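Local coordinates for malonyl coenzyme A-acyl carrier protein transacylase (Helicobacter pylori, PDB 2H1Y) that probably catalyses transfer of the malonyl group from malonyl-CoA to holo-acyl carrier protein, releasing CoA and yielding malonyl-ACP, at residues Lys131-Ala136 / Pro212-Met217; Lys220-Leu225 / Lys251-Leu256; Asp141-Val146 / Gly180-Leu185. One frame throughout, in Å; residues are numbered along the deposited sequence.

Contact 1 of 3, residues Lys131-Ala136 / Pro212-Met217; sequences KMMQEA and PFLEPM
Met217 reaches across from the 212-217 turn and lays its thioether against two consecutive methionines of helix 119-137. Its methyl CE lies 3.4 Å from Met132 CB, while its sulfur SD is 3.8 Å from Met133 CG, so one side chain touches both neighbours. The torsions account for this reach: Met217 CG stands between its own backbone N and carbonyl carbon (chi1 82°), and a bend at chi3 (-85°) then sets CE. Met133 is shared. Its CG also meets Leu214, whose methyl CD2 comes to 3.8 Å with the two side chains crossing obliquely. One turn further along the helix, Ala136 points at the turn, and its CB meets a polar atom, Phe213 O, at 3.7 Å; the ring of Pro216 stands beside it, Pro216 CB lying 4.5 Å from Ala136 CB.

Short-range backbone bonds shape the partner segment. Glu215 N bonds to Pro212 O at 2.7 Å and Met217 N to Leu214 O at 2.8 Å; these i to i+3 bonds give 212-217 a tight course, with Leu214 and Met217 both meeting helix 119-137. Further out, Met133 packs on Gln73 of helix 69-90 and on Ser209, and Phe213 and Leu214 both touch Cys137.

No hydrogen bond or salt bridge crosses between 131-136 and 212-217. The turn is therefore held to the helix by van der Waals fit, carried mainly by flexible thioether chains, with its polar backbone partly satisfied within the turn itself.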
ATOM      1  N   LYS A 131      -3.902  13.889   1.641  1.00 53.06           N
ATOM      2  CA  LYS A 131      -4.184  15.237   2.107  1.00 53.30           C
ATOM      3  C   LYS A 131      -5.137  15.167   3.287  1.00 53.07           C
ATOM      4  O   LYS A 131      -4.927  15.832   4.318  1.00 53.26           O
ATOM      5  CB  LYS A 131      -4.801  16.048   0.975  1.00 53.90           C
ATOM      6  CG  LYS A 131      -4.648  17.525   1.120  1.00 55.75           C
ATOM      7  CD  LYS A 131      -5.190  18.265  -0.108  1.00 58.75           C
ATOM      8  CE  LYS A 131      -4.694  19.715  -0.118  1.00 60.11           C
ATOM      9  NZ  LYS A 131      -4.792  20.336   1.248  1.00 60.59           N
ATOM     10  N   MET A 132      -6.163  14.332   3.148  1.00 52.55           N
ATOM     11  CA  MET A 132      -7.159  14.177   4.201  1.00 52.24           C
ATOM     12  C   MET A 132      -6.609  13.493   5.460  1.00 51.96           C
ATOM     13  O   MET A 132      -6.999  13.820   6.580  1.00 51.39           O
ATOM     14  CB  MET A 132      -8.391  13.466   3.670  1.00 52.05           C
ATOM     15  CG  MET A 132      -9.116  14.238   2.591  1.00 51.54           C
ATOM     16  SD  MET A 132     -10.461  13.260   1.921  1.00 52.55           S
ATOM     17  CE  MET A 132     -11.176  14.388   0.714  1.00 52.55           C
ATOM     18  N   MET A 133      -5.684  12.566   5.270  1.00 52.56           N
ATOM     19  CA  MET A 133      -4.983  11.960   6.407  1.00 52.89           C
ATOM     20  C   MET A 133      -4.143  13.006   7.152  1.00 54.15           C
ATOM     21  O   MET A 133      -4.092  13.008   8.390  1.00 54.34           O
ATOM     22  CB  MET A 133      -4.126  10.761   5.964  1.00 52.51           C
ATOM     23  CG  MET A 133      -4.919   9.472   5.737  1.00 51.50           C
ATOM     24  SD  MET A 133      -3.989   8.042   5.103  1.00 50.48           S
ATOM     25  CE  MET A 133      -2.595   8.002   6.240  1.00 52.60           C
ATOM     26  N   GLN A 134      -3.508  13.906   6.403  1.00 55.19           N
ATOM     27  CA  GLN A 134      -2.695  14.955   7.012  1.00 56.44           C
ATOM     28  C   GLN A 134      -3.557  15.976   7.727  1.00 56.41           C
ATOM     29  O   GLN A 134      -3.248  16.375   8.843  1.00 56.17           O
ATOM     30  CB  GLN A 134      -1.804  15.643   5.979  1.00 56.94           C
ATOM     31  CG  GLN A 134      -0.836  14.696   5.288  1.00 60.40           C
ATOM     32  CD  GLN A 134       0.257  15.432   4.518  1.00 64.94           C
ATOM     33  OE1 GLN A 134       1.334  15.719   5.071  1.00 65.80           O
ATOM     34  NE2 GLN A 134      -0.006  15.727   3.230  1.00 64.62           N
ATOM     35  N   GLU A 135      -4.640  16.386   7.078  1.00 57.19           N
ATOM     36  CA  GLU A 135      -5.569  17.350   7.662  1.00 57.62           C
ATOM     37  C   GLU A 135      -6.228  16.802   8.920  1.00 57.41           C
ATOM     38  O   GLU A 135      -6.284  17.493   9.942  1.00 57.48           O
ATOM     39  CB  GLU A 135      -6.641  17.740   6.658  1.00 57.80           C
ATOM     40  CG  GLU A 135      -6.127  18.533   5.442  1.00 58.80           C
ATOM     41  CD  GLU A 135      -7.169  18.627   4.323  1.00 58.74           C
ATOM     42  OE1 GLU A 135      -8.301  18.088   4.474  1.00 59.97           O
ATOM     43  OE2 GLU A 135      -6.846  19.237   3.286  1.00 60.81           O
ATOM     44  N   ALA A 136      -6.706  15.559   8.850  1.00 57.09           N
ATOM     45  CA  ALA A 136      -7.402  14.950   9.974  1.00 56.79           C
ATOM     46  C   ALA A 136      -6.489  14.797  11.163  1.00 57.03           C
ATOM     47  O   ALA A 136      -6.969  14.735  12.293  1.00 57.09           O
ATOM     48  CB  ALA A 136      -7.977  13.608   9.598  1.00 56.70           C
ATOM     49  N   PRO A 212      -9.106   5.558  14.940  1.00 50.17           N
ATOM     50  CA  PRO A 212     -10.124   6.623  15.012  1.00 50.68           C
ATOM     51  C   PRO A 212      -9.697   8.020  14.541  1.00 51.61           C
ATOM     52  O   PRO A 212     -10.564   8.809  14.134  1.00 52.02           O
ATOM     53  CB  PRO A 212     -10.486   6.642  16.493  1.00 50.58           C
ATOM     54  CG  PRO A 212     -10.344   5.208  16.887  1.00 50.07           C
ATOM     55  CD  PRO A 212      -9.079   4.769  16.187  1.00 50.22           C
ATOM     56  N   PHE A 213      -8.393   8.323  14.571  1.00 52.46           N
ATOM     57  CA  PHE A 213      -7.884   9.638  14.114  1.00 52.88           C
ATOM     58  C   PHE A 213      -8.317   9.932  12.704  1.00 52.75           C
ATOM     59  O   PHE A 213      -8.262  11.073  12.263  1.00 53.06           O
ATOM     60  CB  PHE A 213      -6.360   9.708  14.164  1.00 53.35           C
ATOM     61  CG  PHE A 213      -5.790  10.037  15.528  1.00 54.71           C
ATOM     62  CD1 PHE A 213      -4.489  10.515  15.642  1.00 55.19           C
ATOM     63  CD2 PHE A 213      -6.541   9.872  16.691  1.00 56.30           C
ATOM     64  CE1 PHE A 213      -3.937  10.802  16.878  1.00 55.97           C
ATOM     65  CE2 PHE A 213      -5.996  10.164  17.940  1.00 56.44           C
ATOM     66  CZ  PHE A 213      -4.691  10.627  18.031  1.00 55.88           C
ATOM     67  N   LEU A 214      -8.741   8.900  11.995  1.00 52.87           N
ATOM     68  CA  LEU A 214      -9.162   9.064  10.622  1.00 53.42           C
ATOM     69  C   LEU A 214     -10.666   9.213  10.478  1.00 54.05           C
ATOM     70  O   LEU A 214     -11.138   9.654   9.437  1.00 53.86           O
ATOM     71  CB  LEU A 214      -8.615   7.935   9.755  1.00 52.91           C
ATOM     72  CG  LEU A 214      -7.479   8.398   8.842  1.00 52.81           C
ATOM     73  CD1 LEU A 214      -6.503   9.291   9.561  1.00 52.72           C
ATOM     74  CD2 LEU A 214      -6.739   7.223   8.210  1.00 52.98           C
ATOM     75  N   GLU A 215     -11.405   8.872  11.537  1.00 55.32           N
ATOM     76  CA  GLU A 215     -12.876   9.003  11.570  1.00 56.63           C
ATOM     77  C   GLU A 215     -13.375  10.249  10.841  1.00 56.46           C
ATOM     78  O   GLU A 215     -14.227  10.133   9.956  1.00 56.65           O
ATOM     79  CB  GLU A 215     -13.415   9.007  13.010  1.00 56.95           C
ATOM     80  CG  GLU A 215     -14.523   7.975  13.299  1.00 60.55           C
ATOM     81  CD  GLU A 215     -15.808   8.197  12.491  1.00 64.23           C
ATOM     82  OE1 GLU A 215     -16.514   9.212  12.718  1.00 65.66           O
ATOM     83  OE2 GLU A 215     -16.125   7.335  11.640  1.00 66.38           O
ATOM     84  N   PRO A 216     -12.840  11.444  11.190  1.00 56.57           N
ATOM     85  CA  PRO A 216     -13.343  12.644  10.510  1.00 56.51           C
ATOM     86  C   PRO A 216     -13.484  12.485   9.004  1.00 56.48           C
ATOM     87  O   PRO A 216     -14.497  12.887   8.463  1.00 57.82           O
ATOM     88  CB  PRO A 216     -12.287  13.703  10.839  1.00 56.36           C
ATOM     89  CG  PRO A 216     -11.778  13.305  12.176  1.00 56.32           C
ATOM     90  CD  PRO A 216     -11.799  11.787  12.186  1.00 56.36           C
ATOM     91  N   MET A 217     -12.496  11.880   8.344  1.00 56.26           N
ATOM     92  CA  MET A 217     -12.396  11.883   6.880  1.00 55.17           C
ATOM     93  C   MET A 217     -13.239  10.822   6.173  1.00 56.37           C
ATOM     94  O   MET A 217     -13.342  10.868   4.926  1.00 55.92           O
ATOM     95  CB  MET A 217     -10.921  11.776   6.416  1.00 55.34           C
ATOM     96  CG  MET A 217     -10.326  10.335   6.395  1.00 53.69           C
ATOM     97  SD  MET A 217      -8.612  10.189   5.772  1.00 52.13           S
ATOM     98  CE  MET A 217      -8.869  10.085   4.002  1.00 47.58           C
TER

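Contact 2 of 3, residues Lys220-Leu225 / Lys251-Leu256; sequences KFQELL and KAVELL
Leu225 fits against both Val253 and Leu256, one turn apart on the opposing helix. Its CG lies anti to the carbonyl carbon, beside the backbone N (chi1 -72°), and its two methyls divide the work: CD2 meets Leu256 CD1 at 3.6 Å, whereas CD1 sits 3.7 Å from the carbonyl atom Val253 O. Leu256 takes the same first rotamer, and the two leucine side chains cross at about a right angle; Leu256 CB touches both methyls of Leu225, each at 4.0 Å.

Val253 offers its two branches to different partners. CG1 meets Gln222 CG at 3.7 Å, again with the side chains crossing at about a right angle, while CG2 lies 4.3 Å from Leu225 CB. Gln222 thus supplies aliphatic carbon to the interface, and its OE1 shares the hydroxyl of Ser257, with its single proton, with Val253 O as hydrogen-bond partner. With CG anti to the backbone N (chi1 -158°), the Phe221 ring comes nearer the other helix than its CB direction suggests, edge first: CE2 lies 3.9 Å from Leu256 O, which is near the ring plane. The same ring also packs on Leu125 and Arg129 of helix 119-137. Leu256 goes on to touch Val108 and Val111 of helix 105-116, and Tyr246.

The segment axes approach to 9.3 Å at 155°, a nearly antiparallel helix pair. In the chain these helices bracket strands 236-238 and 245-246, an antiparallel pair at one margin of the mixed sheet, consistent with the layered alpha/beta core of the large subdomain in FabD-type acyltransferases.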
ATOM      1  N   LYS A 220     -16.075  12.264   3.656  1.00 59.35           N
ATOM      2  CA  LYS A 220     -15.476  12.947   2.493  1.00 59.38           C
ATOM      3  C   LYS A 220     -14.814  11.969   1.513  1.00 58.81           C
ATOM      4  O   LYS A 220     -14.890  12.142   0.293  1.00 58.27           O
ATOM      5  CB  LYS A 220     -14.455  14.005   2.926  1.00 59.62           C
ATOM      6  CG  LYS A 220     -15.063  15.278   3.508  1.00 62.49           C
ATOM      7  CD  LYS A 220     -14.184  16.533   3.256  1.00 66.41           C
ATOM      8  CE  LYS A 220     -14.262  17.044   1.789  1.00 67.45           C
ATOM      9  NZ  LYS A 220     -13.932  18.504   1.657  1.00 67.73           N
ATOM     10  N   PHE A 221     -14.178  10.939   2.060  1.00 58.17           N
ATOM     11  CA  PHE A 221     -13.510   9.956   1.240  1.00 57.79           C
ATOM     12  C   PHE A 221     -14.517   9.086   0.504  1.00 57.72           C
ATOM     13  O   PHE A 221     -14.400   8.866  -0.697  1.00 57.49           O
ATOM     14  CB  PHE A 221     -12.529   9.115   2.070  1.00 57.56           C
ATOM     15  CG  PHE A 221     -11.463   8.467   1.247  1.00 56.50           C
ATOM     16  CD1 PHE A 221     -10.620   9.234   0.455  1.00 56.38           C
ATOM     17  CD2 PHE A 221     -11.318   7.102   1.236  1.00 55.07           C
ATOM     18  CE1 PHE A 221      -9.650   8.643  -0.322  1.00 56.10           C
ATOM     19  CE2 PHE A 221     -10.346   6.507   0.471  1.00 55.39           C
ATOM     20  CZ  PHE A 221      -9.506   7.273  -0.312  1.00 55.33           C
ATOM     21  N   GLN A 222     -15.528   8.629   1.228  1.00 58.18           N
ATOM     22  CA  GLN A 222     -16.626   7.853   0.651  1.00 58.68           C
ATOM     23  C   GLN A 222     -17.227   8.575  -0.558  1.00 58.65           C
ATOM     24  O   GLN A 222     -17.363   8.001  -1.647  1.00 58.45           O
ATOM     25  CB  GLN A 222     -17.686   7.636   1.714  1.00 58.99           C
ATOM     26  CG  GLN A 222     -18.423   6.329   1.619  1.00 61.26           C
ATOM     27  CD  GLN A 222     -19.031   5.927   2.957  1.00 64.11           C
ATOM     28  OE1 GLN A 222     -18.312   5.705   3.943  1.00 62.78           O
ATOM     29  NE2 GLN A 222     -20.367   5.841   2.998  1.00 64.78           N
ATOM     30  N   GLU A 223     -17.545   9.850  -0.361  1.00 58.74           N
ATOM     31  CA  GLU A 223     -18.025  10.722  -1.434  1.00 58.99           C
ATOM     32  C   GLU A 223     -17.119  10.679  -2.668  1.00 58.05           C
ATOM     33  O   GLU A 223     -17.599  10.515  -3.795  1.00 57.61           O
ATOM     34  CB  GLU A 223     -18.153  12.149  -0.913  1.00 58.82           C
ATOM     35  CG  GLU A 223     -18.766  13.134  -1.889  1.00 60.39           C
ATOM     36  CD  GLU A 223     -18.826  14.543  -1.308  1.00 60.38           C
ATOM     37  OE1 GLU A 223     -17.834  14.961  -0.666  1.00 60.41           O
ATOM     38  OE2 GLU A 223     -19.867  15.223  -1.489  1.00 62.36           O
ATOM     39  N   LEU A 224     -15.815  10.806  -2.447  1.00 57.53           N
ATOM     40  CA  LEU A 224     -14.855  10.775  -3.549  1.00 57.55           C
ATOM     41  C   LEU A 224     -14.744   9.414  -4.273  1.00 57.22           C
ATOM     42  O   LEU A 224     -14.554   9.370  -5.491  1.00 56.87           O
ATOM     43  CB  LEU A 224     -13.498  11.280  -3.082  1.00 57.55           C
ATOM     44  CG  LEU A 224     -13.350  12.799  -2.960  1.00 58.95           C
ATOM     45  CD1 LEU A 224     -11.890  13.152  -3.216  1.00 59.83           C
ATOM     46  CD2 LEU A 224     -14.256  13.605  -3.924  1.00 59.13           C
ATOM     47  N   LEU A 225     -14.890   8.324  -3.515  1.00 56.90           N
ATOM     48  CA  LEU A 225     -14.970   6.960  -4.063  1.00 56.56           C
ATOM     49  C   LEU A 225     -16.200   6.725  -4.957  1.00 56.81           C
ATOM     50  O   LEU A 225     -16.097   6.142  -6.050  1.00 56.41           O
ATOM     51  CB  LEU A 225     -14.951   5.930  -2.922  1.00 56.02           C
ATOM     52  CG  LEU A 225     -13.613   5.721  -2.196  1.00 54.70           C
ATOM     53  CD1 LEU A 225     -13.815   5.195  -0.777  1.00 53.38           C
ATOM     54  CD2 LEU A 225     -12.744   4.776  -2.990  1.00 53.76           C
ATOM     55  N   LYS A 251     -18.945  -2.502  -2.847  1.00 52.27           N
ATOM     56  CA  LYS A 251     -18.030  -3.087  -1.894  1.00 52.40           C
ATOM     57  C   LYS A 251     -16.717  -2.295  -1.777  1.00 52.25           C
ATOM     58  O   LYS A 251     -16.298  -1.937  -0.672  1.00 51.63           O
ATOM     59  CB  LYS A 251     -17.795  -4.553  -2.255  1.00 52.89           C
ATOM     60  CG  LYS A 251     -18.853  -5.492  -1.677  1.00 53.43           C
ATOM     61  CD  LYS A 251     -18.590  -5.679  -0.188  1.00 54.77           C
ATOM     62  CE  LYS A 251     -19.680  -6.449   0.514  1.00 55.83           C
ATOM     63  NZ  LYS A 251     -19.428  -6.326   1.976  1.00 57.73           N
ATOM     64  N   ALA A 252     -16.088  -1.991  -2.907  1.00 52.12           N
ATOM     65  CA  ALA A 252     -14.929  -1.101  -2.892  1.00 52.14           C
ATOM     66  C   ALA A 252     -15.185   0.192  -2.099  1.00 52.26           C
ATOM     67  O   ALA A 252     -14.386   0.530  -1.217  1.00 52.67           O
ATOM     68  CB  ALA A 252     -14.459  -0.788  -4.310  1.00 52.15           C
ATOM     69  N   VAL A 253     -16.292   0.894  -2.397  1.00 52.25           N
ATOM     70  CA  VAL A 253     -16.670   2.138  -1.685  1.00 51.84           C
ATOM     71  C   VAL A 253     -16.660   1.873  -0.201  1.00 52.06           C
ATOM     72  O   VAL A 253     -16.009   2.591   0.549  1.00 52.33           O
ATOM     73  CB  VAL A 253     -18.088   2.711  -2.077  1.00 52.25           C
ATOM     74  CG1 VAL A 253     -18.480   3.903  -1.169  1.00 50.61           C
ATOM     75  CG2 VAL A 253     -18.149   3.134  -3.552  1.00 51.40           C
ATOM     76  N   GLU A 254     -17.363   0.815   0.198  1.00 51.79           N
ATOM     77  CA  GLU A 254     -17.461   0.421   1.583  1.00 51.84           C
ATOM     78  C   GLU A 254     -16.102   0.015   2.174  1.00 51.35           C
ATOM     79  O   GLU A 254     -15.727   0.456   3.266  1.00 51.55           O
ATOM     80  CB  GLU A 254     -18.471  -0.724   1.711  1.00 51.74           C
ATOM     81  CG  GLU A 254     -18.611  -1.263   3.132  1.00 52.43           C
ATOM     82  CD  GLU A 254     -19.418  -2.547   3.223  1.00 53.25           C
ATOM     83  OE1 GLU A 254     -20.249  -2.833   2.330  1.00 55.65           O
ATOM     84  OE2 GLU A 254     -19.222  -3.278   4.216  1.00 56.26           O
ATOM     85  N   LEU A 255     -15.367  -0.825   1.459  1.00 50.81           N
ATOM     86  CA  LEU A 255     -14.146  -1.401   2.014  1.00 50.71           C
ATOM     87  C   LEU A 255     -12.902  -0.478   2.022  1.00 50.68           C
ATOM     88  O   LEU A 255     -12.124  -0.500   2.992  1.00 50.73           O
ATOM     89  CB  LEU A 255     -13.873  -2.784   1.419  1.00 50.72           C
ATOM     90  CG  LEU A 255     -14.931  -3.782   1.926  1.00 50.48           C
ATOM     91  CD1 LEU A 255     -14.988  -5.030   1.109  1.00 48.51           C
ATOM     92  CD2 LEU A 255     -14.751  -4.114   3.426  1.00 51.50           C
ATOM     93  N   LEU A 256     -12.740   0.345   0.982  1.00 50.21           N
ATOM     94  CA  LEU A 256     -11.688   1.364   0.976  1.00 49.79           C
ATOM     95  C   LEU A 256     -11.978   2.476   1.982  1.00 50.08           C
ATOM     96  O   LEU A 256     -11.058   3.204   2.353  1.00 50.68           O
ATOM     97  CB  LEU A 256     -11.469   1.955  -0.421  1.00 49.35           C
ATOM     98  CG  LEU A 256     -10.804   1.075  -1.489  1.00 49.70           C
ATOM     99  CD1 LEU A 256     -10.701   1.777  -2.829  1.00 48.14           C
ATOM    100  CD2 LEU A 256      -9.405   0.570  -1.057  1.00 50.11           C
TER

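Contact 3 of 3, residues Asp141-Val146 / Gly180-Leu185; sequences DASMMV and GVKDDL
Ser143 and Gly180 form an antiparallel hydrogen-bonded pair: Ser143 N donates to Gly180 O at 2.8 Å, and Gly180 N returns a bond to Ser143 O at 3.1 Å. A third backbone bond, from Lys182 N to Asp141 O, is 2.8 Å long and almost straight, with 173° at the hydrogen. Between these, Ala142 faces Val181 as a non-hydrogen-bonded pair, where CA-H...O contacts run from Ala142 CA to Gly180 O (3.3 Å) and from Val181 CA to Asp141 O.

The chain then turns from strand 175-179 into helix 182-185, with Val181 at the N-cap position. Strand 142-148 is bonded on its other side to strand 199-202, and the four-stranded antiparallel sheet has the strand order of the ferredoxin-like small subdomain known from FabD enzymes.

Van der Waals contacts centre on Leu185: its CD2 forms an apolar pair with Met145 CE at 3.9 Å, and its CD1 rests 3.7 Å from Ser143 O. Ser143, Met145 and Leu185 all touch Phe202.

Among the charged groups, Asp141 OD2 lies 4.1 Å from Asp183 OD2, probably mildly repulsive. Lys182 CB is 3.2 Å from Asp141 OD2, but a bend at chi2 (82°) turns CD aside, and the side chain makes a cation-pi contact with Phe202.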
ATOM      1  N   ASP A 141      -0.447  15.844  17.155  1.00 59.58           N
ATOM      2  CA  ASP A 141       0.844  15.212  17.400  1.00 58.92           C
ATOM      3  C   ASP A 141       0.754  13.705  17.165  1.00 58.46           C
ATOM      4  O   ASP A 141       1.073  12.879  18.036  1.00 58.05           O
ATOM      5  CB  ASP A 141       1.407  15.539  18.787  1.00 59.06           C
ATOM      6  CG  ASP A 141       2.919  15.275  18.874  1.00 59.50           C
ATOM      7  OD1 ASP A 141       3.608  15.476  17.855  1.00 57.40           O
ATOM      8  OD2 ASP A 141       3.412  14.853  19.947  1.00 60.93           O
ATOM      9  N   ALA A 142       0.307  13.366  15.964  1.00 57.77           N
ATOM     10  CA  ALA A 142       0.005  11.994  15.635  1.00 57.32           C
ATOM     11  C   ALA A 142       1.233  11.351  15.035  1.00 57.06           C
ATOM     12  O   ALA A 142       2.015  12.006  14.336  1.00 57.52           O
ATOM     13  CB  ALA A 142      -1.159  11.935  14.662  1.00 57.28           C
ATOM     14  N   SER A 143       1.409  10.069  15.320  1.00 56.03           N
ATOM     15  CA  SER A 143       2.459   9.310  14.684  1.00 55.23           C
ATOM     16  C   SER A 143       2.145   7.822  14.594  1.00 54.12           C
ATOM     17  O   SER A 143       1.107   7.358  15.072  1.00 53.88           O
ATOM     18  CB  SER A 143       3.784   9.515  15.410  1.00 55.66           C
ATOM     19  OG  SER A 143       4.834   9.100  14.555  1.00 56.63           O
ATOM     20  N   MET A 144       3.054   7.091  13.956  1.00 52.90           N
ATOM     21  CA  MET A 144       3.012   5.637  13.916  1.00 51.72           C
ATOM     22  C   MET A 144       4.342   5.019  14.380  1.00 50.93           C
ATOM     23  O   MET A 144       5.417   5.611  14.200  1.00 51.02           O
ATOM     24  CB  MET A 144       2.576   5.171  12.529  1.00 51.56           C
ATOM     25  CG  MET A 144       1.057   5.286  12.355  1.00 50.86           C
ATOM     26  SD  MET A 144       0.473   5.070  10.685  1.00 52.32           S
ATOM     27  CE  MET A 144       0.306   3.300  10.556  1.00 50.49           C
ATOM     28  N   MET A 145       4.274   3.846  15.000  1.00 49.74           N
ATOM     29  CA  MET A 145       5.443   3.283  15.652  1.00 48.94           C
ATOM     30  C   MET A 145       5.583   1.787  15.403  1.00 48.49           C
ATOM     31  O   MET A 145       4.752   0.989  15.860  1.00 48.43           O
ATOM     32  CB  MET A 145       5.372   3.586  17.158  1.00 48.93           C
ATOM     33  CG  MET A 145       6.455   2.942  18.010  1.00 48.56           C
ATOM     34  SD  MET A 145       6.341   3.374  19.767  1.00 49.39           S
ATOM     35  CE  MET A 145       4.978   2.343  20.304  1.00 47.58           C
ATOM     36  N   VAL A 146       6.649   1.399  14.712  1.00 47.69           N
ATOM     37  CA  VAL A 146       6.906  -0.030  14.462  1.00 47.21           C
ATOM     38  C   VAL A 146       7.405  -0.721  15.736  1.00 47.02           C
ATOM     39  O   VAL A 146       8.376  -0.289  16.341  1.00 47.16           O
ATOM     40  CB  VAL A 146       7.921  -0.266  13.292  1.00 46.92           C
ATOM     41  CG1 VAL A 146       7.993  -1.717  12.939  1.00 47.53           C
ATOM     42  CG2 VAL A 146       7.520   0.466  12.057  1.00 46.36           C
ATOM     43  N   GLY A 180      -1.160   6.584  16.984  1.00 48.45           N
ATOM     44  CA  GLY A 180      -1.671   7.412  18.064  1.00 49.82           C
ATOM     45  C   GLY A 180      -0.960   8.720  18.338  1.00 51.05           C
ATOM     46  O   GLY A 180      -0.278   9.279  17.466  1.00 50.82           O
ATOM     47  N   VAL A 181      -1.162   9.221  19.559  1.00 52.14           N
ATOM     48  CA  VAL A 181      -0.539  10.458  19.991  1.00 53.19           C
ATOM     49  C   VAL A 181       0.884  10.088  20.352  1.00 53.90           C
ATOM     50  O   VAL A 181       1.125   9.126  21.093  1.00 53.58           O
ATOM     51  CB  VAL A 181      -1.290  11.123  21.187  1.00 53.36           C
ATOM     52  CG1 VAL A 181      -0.586  12.398  21.634  1.00 52.80           C
ATOM     53  CG2 VAL A 181      -2.738  11.421  20.822  1.00 52.27           C
ATOM     54  N   LYS A 182       1.814  10.839  19.774  1.00 55.10           N
ATOM     55  CA  LYS A 182       3.237  10.594  19.913  1.00 56.29           C
ATOM     56  C   LYS A 182       3.616  10.249  21.342  1.00 57.15           C
ATOM     57  O   LYS A 182       3.974   9.113  21.620  1.00 57.82           O
ATOM     58  CB  LYS A 182       4.032  11.803  19.424  1.00 56.35           C
ATOM     59  CG  LYS A 182       5.531  11.655  19.590  1.00 57.29           C
ATOM     60  CD  LYS A 182       6.118  10.864  18.457  1.00 57.93           C
ATOM     61  CE  LYS A 182       6.910  11.771  17.553  1.00 58.40           C
ATOM     62  NZ  LYS A 182       8.329  11.650  17.920  1.00 57.36           N
ATOM     63  N   ASP A 183       3.504  11.210  22.252  1.00 58.22           N
ATOM     64  CA  ASP A 183       3.971  11.009  23.623  1.00 59.29           C
ATOM     65  C   ASP A 183       3.384   9.748  24.218  1.00 59.53           C
ATOM     66  O   ASP A 183       4.078   9.030  24.938  1.00 60.15           O
ATOM     67  CB  ASP A 183       3.649  12.210  24.518  1.00 59.67           C
ATOM     68  CG  ASP A 183       4.209  13.522  23.980  1.00 61.84           C
ATOM     69  OD1 ASP A 183       3.534  14.550  24.187  1.00 65.23           O
ATOM     70  OD2 ASP A 183       5.306  13.544  23.361  1.00 63.23           O
ATOM     71  N   ASP A 184       2.119   9.478  23.907  1.00 59.80           N
ATOM     72  CA  ASP A 184       1.424   8.297  24.413  1.00 60.14           C
ATOM     73  C   ASP A 184       2.041   6.990  23.909  1.00 60.51           C
ATOM     74  O   ASP A 184       2.000   5.983  24.610  1.00 60.95           O
ATOM     75  CB  ASP A 184      -0.065   8.361  24.057  1.00 60.47           C
ATOM     76  CG  ASP A 184      -0.839   9.342  24.921  1.00 60.32           C
ATOM     77  OD1 ASP A 184      -1.138   8.989  26.081  1.00 60.88           O
ATOM     78  OD2 ASP A 184      -1.173  10.447  24.441  1.00 59.67           O
ATOM     79  N   LEU A 185       2.606   7.015  22.700  1.00 60.90           N
ATOM     80  CA  LEU A 185       3.348   5.880  22.131  1.00 61.36           C
ATOM     81  C   LEU A 185       4.766   5.837  22.697  1.00 62.42           C
ATOM     82  O   LEU A 185       5.247   4.811  23.221  1.00 62.07           O
ATOM     83  CB  LEU A 185       3.446   6.022  20.606  1.00 60.74           C
ATOM     84  CG  LEU A 185       2.211   5.890  19.719  1.00 59.11           C
ATOM     85  CD1 LEU A 185       2.496   6.455  18.338  1.00 56.52           C
ATOM     86  CD2 LEU A 185       1.779   4.436  19.634  1.00 56.80           C
TER

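All three contacts are largely buried, but contact 3 also has an exposed charged margin. Contacts 1 and 2 are side-chain packing with no hydrogen bond across the segments; contact 3, where strand 142-148 meets the corner into helix 182-185, combines three backbone hydrogen bonds with Leu185 packing. Contact 2 joins two helices, contact 1 a helix to an irregular turn. That turn runs directly into helix 218-228 of contact 2, and helix 119-137 is followed by strand 142-148 of contact 3. Met132 packs on Lys220, Phe221 and Leu224, and the Phe213 ring reaches Ala142, Gly180 and Val181, Phe213 CZ lying 3.5 Å from Val181 CG2. Contacts 2 and 3 do not touch, their nearest atoms about 14 Å apart.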